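Local coordinates for protein ATP-dependent DNA helicase (Mycobacterium smegmatis, PDB 5V9X) that unwinds RNA:DNA hybrids in the 3'-to-5' direction as it tracks along single-stranded DNA, a motion driven by ATP hydrolysis, at residues 294-299 / 410-415; 395-400 / 414-419. One frame throughout, in Å; residues are numbered along the deposited sequence.

Contact 1 (294-299 / 410-415); sequences IVFANS and LQRVGR. With ANP (phosphoaminophosphonic acid-adenylate ester), chain C; nucleotides of chain B.
R412 crosses one face of the F296 ring obliquely and ends on the amide oxygen of N298. Its CB starts at the ring rim, 3.5 Å from F296 CE2. CG comes next and sits over the middle of the ring, 3.8 Å from the centroid and only 10° off the normal, a CH-pi contact. CD then passes above F296 CG at 3.7 Å. The chain is extended from CG to NE, which carries the guanidinium beyond the ring to the F296 CB side; its plane is tilted 27° from that of the ring. NE has a weak, long ion pair with E386. At the tip NH1 gives N298 OD1 a nearly straight bond of 3.1 Å, with the acceptor lying in the guanidinium plane, and also reaches Q399 OE1. Q399 NE2 donates to the same N298 oxygen, while N298 ND2 is held by A402 O and E401 OE1, so both ends of the amide are fixed. The sequence QRVGR on helix 406-413 and the loop after it fits helicase motif VI, here laid against strand 292-296 of the second RecA-like domain. The backbone O of N298 lies beside the sugar C1' of DG6 of chain B, the bound DNA. I294 CG2 lies against the opposite face of the F296 ring, offset toward the rim. I294 CD1 meets R415 CB at 3.8 Å, but R415 then bends at chi2 and chi3 and turns away from the strand. Its NE, at 2.8 Å, and NH2 both donate to Q411 O, pinning the guanidinium from one side, and NH1 and NH2 converge on ANP O1G, NH2 at 2.7 Å, as expected of a motif VI arginine finger.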
ATOM      1  N   ILE A 294      16.801  -1.163  11.086  1.00 39.29           N
ATOM      2  CA  ILE A 294      15.646  -0.370  10.687  1.00 43.22           C
ATOM      3  C   ILE A 294      14.466  -0.826  11.530  1.00 50.06           C
ATOM      4  O   ILE A 294      14.080  -2.000  11.489  1.00 52.70           O
ATOM      5  CB  ILE A 294      15.340  -0.509   9.189  1.00 41.61           C
ATOM      6  CG1 ILE A 294      16.556  -0.116   8.350  1.00 40.85           C
ATOM      7  CG2 ILE A 294      14.140   0.347   8.814  1.00 39.71           C
ATOM      8  CD1 ILE A 294      16.354  -0.322   6.863  1.00 36.53           C
ATOM      9  N   VAL A 295      13.906   0.097  12.306  1.00 47.97           N
ATOM     10  CA  VAL A 295      12.690  -0.146  13.071  1.00 45.80           C
ATOM     11  C   VAL A 295      11.534   0.472  12.299  1.00 46.89           C
ATOM     12  O   VAL A 295      11.503   1.689  12.084  1.00 50.46           O
ATOM     13  CB  VAL A 295      12.792   0.439  14.489  1.00 41.82           C
ATOM     14  CG1 VAL A 295      11.561   0.077  15.308  1.00 43.47           C
ATOM     15  CG2 VAL A 295      14.059  -0.048  15.177  1.00 38.48           C
ATOM     16  N   PHE A 296      10.593  -0.358  11.861  1.00 43.45           N
ATOM     17  CA  PHE A 296       9.446   0.110  11.096  1.00 40.19           C
ATOM     18  C   PHE A 296       8.263   0.354  12.023  1.00 40.98           C
ATOM     19  O   PHE A 296       7.897  -0.517  12.818  1.00 38.15           O
ATOM     20  CB  PHE A 296       9.059  -0.887  10.003  1.00 31.78           C
ATOM     21  CG  PHE A 296       9.940  -0.831   8.786  1.00 31.20           C
ATOM     22  CD1 PHE A 296       9.843   0.225   7.893  1.00 44.53           C
ATOM     23  CD2 PHE A 296      10.857  -1.840   8.526  1.00 31.41           C
ATOM     24  CE1 PHE A 296      10.651   0.283   6.764  1.00 30.13           C
ATOM     25  CE2 PHE A 296      11.667  -1.790   7.401  1.00 43.53           C
ATOM     26  CZ  PHE A 296      11.565  -0.727   6.519  1.00 37.37           C
ATOM     27  N   ALA A 297       7.673   1.541  11.916  1.00 43.22           N
ATOM     28  CA  ALA A 297       6.457   1.900  12.629  1.00 43.71           C
ATOM     29  C   ALA A 297       5.356   2.178  11.616  1.00 46.09           C
ATOM     30  O   ALA A 297       5.614   2.731  10.543  1.00 51.38           O
ATOM     31  CB  ALA A 297       6.678   3.122  13.524  1.00 43.48           C
ATOM     32  N   ASN A 298       4.128   1.795  11.959  1.00 43.49           N
ATOM     33  CA  ASN A 298       3.005   1.903  11.036  1.00 38.13           C
ATOM     34  C   ASN A 298       2.379   3.296  11.001  1.00 41.30           C
ATOM     35  O   ASN A 298       1.296   3.453  10.428  1.00 47.83           O
ATOM     36  CB  ASN A 298       1.938   0.859  11.383  1.00 36.48           C
ATOM     37  CG  ASN A 298       2.393  -0.559  11.085  1.00 43.39           C
ATOM     38  OD1 ASN A 298       3.361  -0.772  10.356  1.00 52.10           O
ATOM     39  ND2 ASN A 298       1.690  -1.538  11.642  1.00 40.19           N
ATOM     40  N   SER A 299       3.021   4.302  11.587  1.00 42.55           N
ATOM     41  CA  SER A 299       2.545   5.673  11.469  1.00 41.70           C
ATOM     42  C   SER A 299       3.717   6.614  11.701  1.00 44.68           C
ATOM     43  O   SER A 299       4.749   6.226  12.256  1.00 46.63           O
ATOM     44  CB  SER A 299       1.408   5.972  12.453  1.00 40.09           C
ATOM     45  OG  SER A 299       1.893   6.096  13.778  1.00 45.97           O
ATOM     46  N   LEU A 410       7.602  -9.049   4.000  1.00 51.58           N
ATOM     47  CA  LEU A 410       8.707  -9.611   3.232  1.00 42.25           C
ATOM     48  C   LEU A 410       9.573  -8.519   2.619  1.00 38.30           C
ATOM     49  O   LEU A 410      10.789  -8.699   2.478  1.00 33.59           O
ATOM     50  CB  LEU A 410       8.172 -10.533   2.137  1.00 40.44           C
ATOM     51  CG  LEU A 410       7.653 -11.901   2.575  1.00 44.99           C
ATOM     52  CD1 LEU A 410       6.916 -12.577   1.436  1.00 33.95           C
ATOM     53  CD2 LEU A 410       8.803 -12.769   3.058  1.00 47.12           C
ATOM     54  N   GLN A 411       8.970  -7.392   2.240  1.00 39.23           N
ATOM     55  CA  GLN A 411       9.747  -6.292   1.685  1.00 39.62           C
ATOM     56  C   GLN A 411      10.518  -5.549   2.771  1.00 45.60           C
ATOM     57  O   GLN A 411      11.686  -5.192   2.574  1.00 40.45           O
ATOM     58  CB  GLN A 411       8.827  -5.335   0.926  1.00 31.59           C
ATOM     59  CG  GLN A 411       8.261  -5.913  -0.365  1.00 30.41           C
ATOM     60  CD  GLN A 411       9.295  -6.002  -1.476  1.00 36.82           C
ATOM     61  OE1 GLN A 411      10.467  -5.663  -1.285  1.00 40.09           O
ATOM     62  NE2 GLN A 411       8.864  -6.457  -2.648  1.00 36.88           N
ATOM     63  N   ARG A 412       9.887  -5.325   3.924  1.00 52.12           N
ATOM     64  CA  ARG A 412      10.540  -4.596   5.006  1.00 51.54           C
ATOM     65  C   ARG A 412      11.720  -5.383   5.566  1.00 45.69           C
ATOM     66  O   ARG A 412      12.844  -4.876   5.637  1.00 45.90           O
ATOM     67  CB  ARG A 412       9.525  -4.272   6.105  1.00 49.79           C
ATOM     68  CG  ARG A 412       8.516  -3.207   5.701  1.00 46.49           C
ATOM     69  CD  ARG A 412       7.582  -2.844   6.840  1.00 43.16           C
ATOM     70  NE  ARG A 412       6.512  -1.958   6.390  1.00 39.16           N
ATOM     71  CZ  ARG A 412       5.575  -1.449   7.183  1.00 38.34           C
ATOM     72  NH1 ARG A 412       5.572  -1.733   8.478  1.00 38.74           N
ATOM     73  NH2 ARG A 412       4.640  -0.655   6.680  1.00 37.23           N
ATOM     74  N   VAL A 413      11.481  -6.634   5.971  1.00 40.04           N
ATOM     75  CA  VAL A 413      12.563  -7.462   6.502  1.00 42.77           C
ATOM     76  C   VAL A 413      13.656  -7.654   5.459  1.00 47.91           C
ATOM     77  O   VAL A 413      14.832  -7.825   5.803  1.00 53.11           O
ATOM     78  CB  VAL A 413      12.004  -8.811   7.002  1.00 47.77           C
ATOM     79  CG1 VAL A 413      13.129  -9.749   7.426  1.00 48.50           C
ATOM     80  CG2 VAL A 413      11.038  -8.586   8.160  1.00 43.36           C
ATOM     81  N   GLY A 414      13.298  -7.596   4.174  1.00 47.06           N
ATOM     82  CA  GLY A 414      14.281  -7.729   3.112  1.00 41.90           C
ATOM     83  C   GLY A 414      15.370  -6.675   3.131  1.00 41.00           C
ATOM     84  O   GLY A 414      16.439  -6.899   2.553  1.00 44.63           O
ATOM     85  N   ARG A 415      15.128  -5.530   3.778  1.00 37.64           N
ATOM     86  CA  ARG A 415      16.157  -4.497   3.866  1.00 38.33           C
ATOM     87  C   ARG A 415      17.396  -5.003   4.593  1.00 41.95           C
ATOM     88  O   ARG A 415      18.511  -4.554   4.306  1.00 46.39           O
ATOM     89  CB  ARG A 415      15.617  -3.252   4.575  1.00 38.87           C
ATOM     90  CG  ARG A 415      14.383  -2.611   3.946  1.00 38.37           C
ATOM     91  CD  ARG A 415      14.492  -2.525   2.438  1.00 36.90           C
ATOM     92  NE  ARG A 415      13.844  -3.659   1.791  1.00 38.39           N
ATOM     93  CZ  ARG A 415      14.126  -4.080   0.564  1.00 38.81           C
ATOM     94  NH1 ARG A 415      15.057  -3.466  -0.150  1.00 40.99           N
ATOM     95  NH2 ARG A 415      13.482  -5.121   0.056  1.00 43.37           N
TER
HETATM   96  PG  ANP C 901      15.070  -5.702  -3.717  1.00 36.69           P
HETATM   97  O1G ANP C 901      14.857  -5.445  -2.259  1.00 39.44           O
HETATM   98  O2G ANP C 901      14.768  -4.390  -4.537  1.00 40.02           O
HETATM   99  O3G ANP C 901      14.107  -6.862  -4.203  1.00 42.78           O
HETATM  100  PB  ANP C 901      17.002  -6.395  -5.571  1.00 39.13           P
HETATM  101  O1B ANP C 901      16.569  -5.159  -6.409  1.00 32.32           O
HETATM  102  O2B ANP C 901      16.289  -7.611  -6.055  1.00 41.01           O
HETATM  103  N3B ANP C 901      16.680  -6.149  -3.950  1.00 41.66           N
HETATM  104  PA  ANP C 901      19.513  -5.369  -5.705  1.00 36.67           P
HETATM  105  O1A ANP C 901      19.107  -4.310  -4.748  1.00 33.77           O
HETATM  106  O2A ANP C 901      19.589  -4.894  -7.155  1.00 34.89           O
HETATM  107  O3A ANP C 901      18.531  -6.614  -5.726  1.00 46.66           O
HETATM  108  O5' ANP C 901      20.896  -5.994  -5.259  1.00 37.70           O
HETATM  109  C5' ANP C 901      21.209  -6.553  -3.939  1.00 39.97           C
HETATM  110  C4' ANP C 901      22.661  -6.286  -3.626  1.00 45.08           C
HETATM  111  O4' ANP C 901      23.512  -7.253  -4.295  1.00 48.59           O
HETATM  112  C3' ANP C 901      23.149  -4.930  -4.118  1.00 50.30           C
HETATM  113  O3' ANP C 901      24.247  -4.511  -3.322  1.00 50.70           O
HETATM  114  C2' ANP C 901      23.635  -5.252  -5.531  1.00 59.16           C
HETATM  115  O2' ANP C 901      24.364  -4.180  -6.150  1.00 69.97           O
HETATM  116  C1' ANP C 901      24.305  -6.607  -5.283  1.00 53.00           C
HETATM  117  N9  ANP C 901      24.391  -7.505  -6.439  1.00 47.94           N
HETATM  118  C8  ANP C 901      23.780  -7.390  -7.660  1.00 47.35           C
HETATM  119  N7  ANP C 901      24.042  -8.376  -8.485  1.00 43.99           N
HETATM  120  C5  ANP C 901      24.896  -9.191  -7.761  1.00 47.08           C
HETATM  121  C6  ANP C 901      25.539 -10.404  -8.070  1.00 49.31           C
HETATM  122  N6  ANP C 901      25.413 -11.031  -9.242  1.00 48.30           N
HETATM  123  N1  ANP C 901      26.328 -10.959  -7.119  1.00 46.62           N
HETATM  124  C2  ANP C 901      26.454 -10.336  -5.944  1.00 42.83           C
HETATM  125  N3  ANP C 901      25.898  -9.190  -5.541  1.00 46.05           N
HETATM  126  C4  ANP C 901      25.123  -8.667  -6.499  1.00 46.72           C
ATOM    127  P    DG B   6      -5.105   6.648  12.498  1.00128.76           P
ATOM    128  OP1  DG B   6      -4.733   8.015  12.927  1.00129.03           O
ATOM    129  OP2  DG B   6      -6.220   6.451  11.544  1.00131.93           O
ATOM    130  O5'  DG B   6      -3.823   5.946  11.880  1.00118.61           O
ATOM    131  C5'  DG B   6      -3.358   6.326  10.621  1.00109.66           C
ATOM    132  C4'  DG B   6      -2.156   5.493  10.252  1.00102.88           C
ATOM    133  O4'  DG B   6      -2.536   4.101  10.182  1.00106.36           O
ATOM    134  C3'  DG B   6      -1.530   5.846   8.911  1.00 96.69           C
ATOM    135  O3'  DG B   6      -0.195   6.250   9.118  1.00 86.84           O
ATOM    136  C2'  DG B   6      -1.624   4.551   8.087  1.00100.97           C
ATOM    137  C1'  DG B   6      -1.814   3.480   9.154  1.00108.71           C
ATOM    138  N9   DG B   6      -2.578   2.308   8.709  1.00122.45           N
ATOM    139  C8   DG B   6      -3.564   1.655   9.414  1.00127.14           C
ATOM    140  N7   DG B   6      -4.074   0.637   8.780  1.00128.74           N
ATOM    141  C5   DG B   6      -3.384   0.603   7.574  1.00128.86           C
ATOM    142  C6   DG B   6      -3.507  -0.287   6.479  1.00130.08           C
ATOM    143  O6   DG B   6      -4.277  -1.251   6.355  1.00130.11           O
ATOM    144  N1   DG B   6      -2.618   0.032   5.453  1.00129.88           N
ATOM    145  C2   DG B   6      -1.724   1.077   5.483  1.00126.31           C
ATOM    146  N2   DG B   6      -0.947   1.227   4.401  1.00122.62           N
ATOM    147  N3   DG B   6      -1.597   1.916   6.503  1.00125.33           N
ATOM    148  C4   DG B   6      -2.456   1.623   7.512  1.00126.77           C
TER

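Contact 2 (395-400 / 414-419). With ANP (phosphoaminophosphonic acid-adenylate ester), chain C.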
ATOM      1  N   ASP A 395      21.811  -5.169   9.256  1.00 45.41           N
ATOM      2  CA  ASP A 395      21.696  -6.605   9.489  1.00 47.46           C
ATOM      3  C   ASP A 395      20.565  -6.934  10.460  1.00 51.47           C
ATOM      4  O   ASP A 395      20.569  -8.007  11.072  1.00 59.23           O
ATOM      5  CB  ASP A 395      23.023  -7.190   9.984  1.00 50.09           C
ATOM      6  CG  ASP A 395      23.538  -6.518  11.248  1.00 54.56           C
ATOM      7  OD1 ASP A 395      22.978  -5.482  11.658  1.00 56.49           O
ATOM      8  OD2 ASP A 395      24.516  -7.036  11.831  1.00 56.19           O
ATOM      9  N   LEU A 396      19.594  -6.033  10.606  1.00 45.65           N
ATOM     10  CA  LEU A 396      18.430  -6.280  11.448  1.00 41.66           C
ATOM     11  C   LEU A 396      17.308  -5.344  11.027  1.00 43.30           C
ATOM     12  O   LEU A 396      17.536  -4.146  10.836  1.00 40.80           O
ATOM     13  CB  LEU A 396      18.758  -6.070  12.932  1.00 41.02           C
ATOM     14  CG  LEU A 396      17.606  -6.316  13.912  1.00 41.12           C
ATOM     15  CD1 LEU A 396      17.363  -7.807  14.096  1.00 38.94           C
ATOM     16  CD2 LEU A 396      17.862  -5.639  15.250  1.00 46.29           C
ATOM     17  N   VAL A 397      16.106  -5.894  10.872  1.00 43.81           N
ATOM     18  CA  VAL A 397      14.885  -5.111  10.724  1.00 42.26           C
ATOM     19  C   VAL A 397      13.943  -5.504  11.851  1.00 46.90           C
ATOM     20  O   VAL A 397      13.709  -6.695  12.084  1.00 50.39           O
ATOM     21  CB  VAL A 397      14.213  -5.326   9.355  1.00 34.29           C
ATOM     22  CG1 VAL A 397      12.807  -4.740   9.360  1.00 33.10           C
ATOM     23  CG2 VAL A 397      15.042  -4.696   8.246  1.00 33.04           C
ATOM     24  N   ILE A 398      13.419  -4.509  12.557  1.00 41.23           N
ATOM     25  CA  ILE A 398      12.439  -4.720  13.613  1.00 41.75           C
ATOM     26  C   ILE A 398      11.112  -4.145  13.144  1.00 44.17           C
ATOM     27  O   ILE A 398      11.054  -3.002  12.674  1.00 43.13           O
ATOM     28  CB  ILE A 398      12.885  -4.080  14.937  1.00 45.74           C
ATOM     29  CG1 ILE A 398      14.193  -4.707  15.422  1.00 38.41           C
ATOM     30  CG2 ILE A 398      11.801  -4.234  15.984  1.00 53.46           C
ATOM     31  CD1 ILE A 398      14.715  -4.099  16.703  1.00 38.27           C
ATOM     32  N   GLN A 399      10.050  -4.937  13.263  1.00 44.95           N
ATOM     33  CA  GLN A 399       8.707  -4.529  12.872  1.00 43.77           C
ATOM     34  C   GLN A 399       7.865  -4.391  14.133  1.00 48.36           C
ATOM     35  O   GLN A 399       7.600  -5.382  14.820  1.00 50.73           O
ATOM     36  CB  GLN A 399       8.086  -5.534  11.904  1.00 40.65           C
ATOM     37  CG  GLN A 399       6.628  -5.256  11.574  1.00 39.03           C
ATOM     38  CD  GLN A 399       6.435  -3.930  10.869  1.00 47.45           C
ATOM     39  OE1 GLN A 399       7.220  -3.563   9.995  1.00 47.16           O
ATOM     40  NE2 GLN A 399       5.392  -3.199  11.249  1.00 33.05           N
ATOM     41  N   VAL A 400       7.456  -3.164  14.439  1.00 49.99           N
ATOM     42  CA  VAL A 400       6.581  -2.892  15.574  1.00 50.01           C
ATOM     43  C   VAL A 400       5.142  -3.000  15.090  1.00 53.03           C
ATOM     44  O   VAL A 400       4.756  -2.328  14.127  1.00 57.03           O
ATOM     45  CB  VAL A 400       6.868  -1.510  16.180  1.00 43.89           C
ATOM     46  CG1 VAL A 400       5.666  -1.004  16.963  1.00 42.50           C
ATOM     47  CG2 VAL A 400       8.089  -1.583  17.083  1.00 46.86           C
ATOM     48  N   GLY A 414      13.298  -7.596   4.174  1.00 47.06           N
ATOM     49  CA  GLY A 414      14.281  -7.729   3.112  1.00 41.90           C
ATOM     50  C   GLY A 414      15.370  -6.675   3.131  1.00 41.00           C
ATOM     51  O   GLY A 414      16.439  -6.899   2.553  1.00 44.63           O
ATOM     52  N   ARG A 415      15.128  -5.530   3.778  1.00 37.64           N
ATOM     53  CA  ARG A 415      16.157  -4.497   3.866  1.00 38.33           C
ATOM     54  C   ARG A 415      17.396  -5.003   4.593  1.00 41.95           C
ATOM     55  O   ARG A 415      18.511  -4.554   4.306  1.00 46.39           O
ATOM     56  CB  ARG A 415      15.617  -3.252   4.575  1.00 38.87           C
ATOM     57  CG  ARG A 415      14.383  -2.611   3.946  1.00 38.37           C
ATOM     58  CD  ARG A 415      14.492  -2.525   2.438  1.00 36.90           C
ATOM     59  NE  ARG A 415      13.844  -3.659   1.791  1.00 38.39           N
ATOM     60  CZ  ARG A 415      14.126  -4.080   0.564  1.00 38.81           C
ATOM     61  NH1 ARG A 415      15.057  -3.466  -0.150  1.00 40.99           N
ATOM     62  NH2 ARG A 415      13.482  -5.121   0.056  1.00 43.37           N
ATOM     63  N   ALA A 416      17.223  -5.926   5.533  1.00 42.24           N
ATOM     64  CA  ALA A 416      18.353  -6.511   6.238  1.00 45.61           C
ATOM     65  C   ALA A 416      18.999  -7.609   5.400  1.00 46.50           C
ATOM     66  O   ALA A 416      18.335  -8.297   4.619  1.00 46.27           O
ATOM     67  CB  ALA A 416      17.909  -7.074   7.590  1.00 40.58           C
ATOM     68  N   GLY A 417      20.309  -7.765   5.572  1.00 46.20           N
ATOM     69  CA  GLY A 417      21.060  -8.758   4.817  1.00 49.37           C
ATOM     70  C   GLY A 417      20.923  -8.612   3.318  1.00 50.87           C
ATOM     71  O   GLY A 417      20.800  -9.615   2.603  1.00 51.26           O
ATOM     72  N   HIS A 418      20.956  -7.376   2.820  1.00 49.70           N
ATOM     73  CA  HIS A 418      20.598  -7.089   1.431  1.00 45.68           C
ATOM     74  C   HIS A 418      21.761  -7.400   0.483  1.00 39.27           C
ATOM     75  O   HIS A 418      22.253  -6.549  -0.257  1.00 37.70           O
ATOM     76  CB  HIS A 418      20.146  -5.641   1.304  1.00 41.90           C
ATOM     77  CG  HIS A 418      19.207  -5.405   0.166  1.00 37.55           C
ATOM     78  ND1 HIS A 418      19.608  -4.847  -1.029  1.00 35.87           N
ATOM     79  CD2 HIS A 418      17.883  -5.661   0.036  1.00 36.97           C
ATOM     80  CE1 HIS A 418      18.572  -4.765  -1.842  1.00 36.57           C
ATOM     81  NE2 HIS A 418      17.513  -5.252  -1.220  1.00 39.74           N
ATOM     82  N   GLN A 419      22.193  -8.658   0.519  1.00 37.65           N
ATOM     83  CA  GLN A 419      23.229  -9.160  -0.371  1.00 42.01           C
ATOM     84  C   GLN A 419      22.815 -10.542  -0.857  1.00 48.31           C
ATOM     85  O   GLN A 419      21.998 -11.221  -0.231  1.00 54.07           O
ATOM     86  CB  GLN A 419      24.606  -9.229   0.312  1.00 40.02           C
ATOM     87  CG  GLN A 419      25.097  -7.910   0.891  1.00 39.07           C
ATOM     88  CD  GLN A 419      24.628  -7.687   2.315  1.00 45.94           C
ATOM     89  OE1 GLN A 419      24.719  -8.580   3.159  1.00 52.33           O
ATOM     90  NE2 GLN A 419      24.117  -6.492   2.592  1.00 48.07           N
TER
HETATM   91  PG  ANP C 901      15.070  -5.702  -3.717  1.00 36.69           P
HETATM   92  O1G ANP C 901      14.857  -5.445  -2.259  1.00 39.44           O
HETATM   93  O2G ANP C 901      14.768  -4.390  -4.537  1.00 40.02           O
HETATM   94  O3G ANP C 901      14.107  -6.862  -4.203  1.00 42.78           O
HETATM   95  PB  ANP C 901      17.002  -6.395  -5.571  1.00 39.13           P
HETATM   96  O1B ANP C 901      16.569  -5.159  -6.409  1.00 32.32           O
HETATM   97  O2B ANP C 901      16.289  -7.611  -6.055  1.00 41.01           O
HETATM   98  N3B ANP C 901      16.680  -6.149  -3.950  1.00 41.66           N
HETATM   99  PA  ANP C 901      19.513  -5.369  -5.705  1.00 36.67           P
HETATM  100  O1A ANP C 901      19.107  -4.310  -4.748  1.00 33.77           O
HETATM  101  O2A ANP C 901      19.589  -4.894  -7.155  1.00 34.89           O
HETATM  102  O3A ANP C 901      18.531  -6.614  -5.726  1.00 46.66           O
HETATM  103  O5' ANP C 901      20.896  -5.994  -5.259  1.00 37.70           O
HETATM  104  C5' ANP C 901      21.209  -6.553  -3.939  1.00 39.97           C
HETATM  105  C4' ANP C 901      22.661  -6.286  -3.626  1.00 45.08           C
HETATM  106  O4' ANP C 901      23.512  -7.253  -4.295  1.00 48.59           O
HETATM  107  C3' ANP C 901      23.149  -4.930  -4.118  1.00 50.30           C
HETATM  108  O3' ANP C 901      24.247  -4.511  -3.322  1.00 50.70           O
HETATM  109  C2' ANP C 901      23.635  -5.252  -5.531  1.00 59.16           C
HETATM  110  O2' ANP C 901      24.364  -4.180  -6.150  1.00 69.97           O
HETATM  111  C1' ANP C 901      24.305  -6.607  -5.283  1.00 53.00           C
HETATM  112  N9  ANP C 901      24.391  -7.505  -6.439  1.00 47.94           N
HETATM  113  C8  ANP C 901      23.780  -7.390  -7.660  1.00 47.35           C
HETATM  114  N7  ANP C 901      24.042  -8.376  -8.485  1.00 43.99           N
HETATM  115  C5  ANP C 901      24.896  -9.191  -7.761  1.00 47.08           C
HETATM  116  C6  ANP C 901      25.539 -10.404  -8.070  1.00 49.31           C
HETATM  117  N6  ANP C 901      25.413 -11.031  -9.242  1.00 48.30           N
HETATM  118  N1  ANP C 901      26.328 -10.959  -7.119  1.00 46.62           N
HETATM  119  C2  ANP C 901      26.454 -10.336  -5.944  1.00 42.83           C
HETATM  120  N3  ANP C 901      25.898  -9.190  -5.541  1.00 46.05           N
HETATM  121  C4  ANP C 901      25.123  -8.667  -6.499  1.00 46.72           C
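The loop after helix 406-413, which continues the probable motif VI of the second RecA-like domain, crosses strand 394-400 near its start and leads on to the nucleotide. Across the contact methyl groups pack on one another and on the backbone, with no hydrogen bond between the segments. A416 points its methyl at the strand: CB lies 3.6 Å from L396 N and 3.9 Å from D395 C, so it rests on the backbone where the strand begins. V397 meets it with a single branch. Its CG2, anti to the carbonyl carbon, touches A416 CB at 3.8 Å and A416 N at 3.7 Å, and the same methyl borders R415 CB. The strand itself is bonded to both neighbours in the sheet, through I294 on strand 292-296 and through Q425 and V427 on strand 424-429. G417 takes a positive phi of 56° as the loop turns off the strand towards the ligand, and H418 follows at the centre of an inverse gamma turn, closed by Q419 N on G417 O. The imidazole is held at two nitrogens: ND1 is hydrogen-bonded to D390 OD1, and D390 OD2 is hydrogen-bonded to ANP, an arrangement that probably sets the rotation of the ring. The other nitrogen, H418 NE2, donates to ANP O1G at 2.9 Å, with O1G in the ring plane and an N-H...O angle of 178°.

Both contacts are buried and fasten consecutive parts of one run of chain to neighbouring parallel strands: contact 1 sets the end of helix 406-413 on strand 292-296, contact 2 the loop after it on strand 394-400. They share G414 and R415, and backbone bonds between F296 or I294 and I398 join their strands directly. Contact 1 mixes aromatic and polar chemistry and reaches from the nucleotide at R415 to the DNA at N298; contact 2 is a smaller seat of methyls on backbone, without a hydrogen bond across it, and R415 and H418 of its loop turn to the ligand. Q399 is a polar link from the second strand into contact 1.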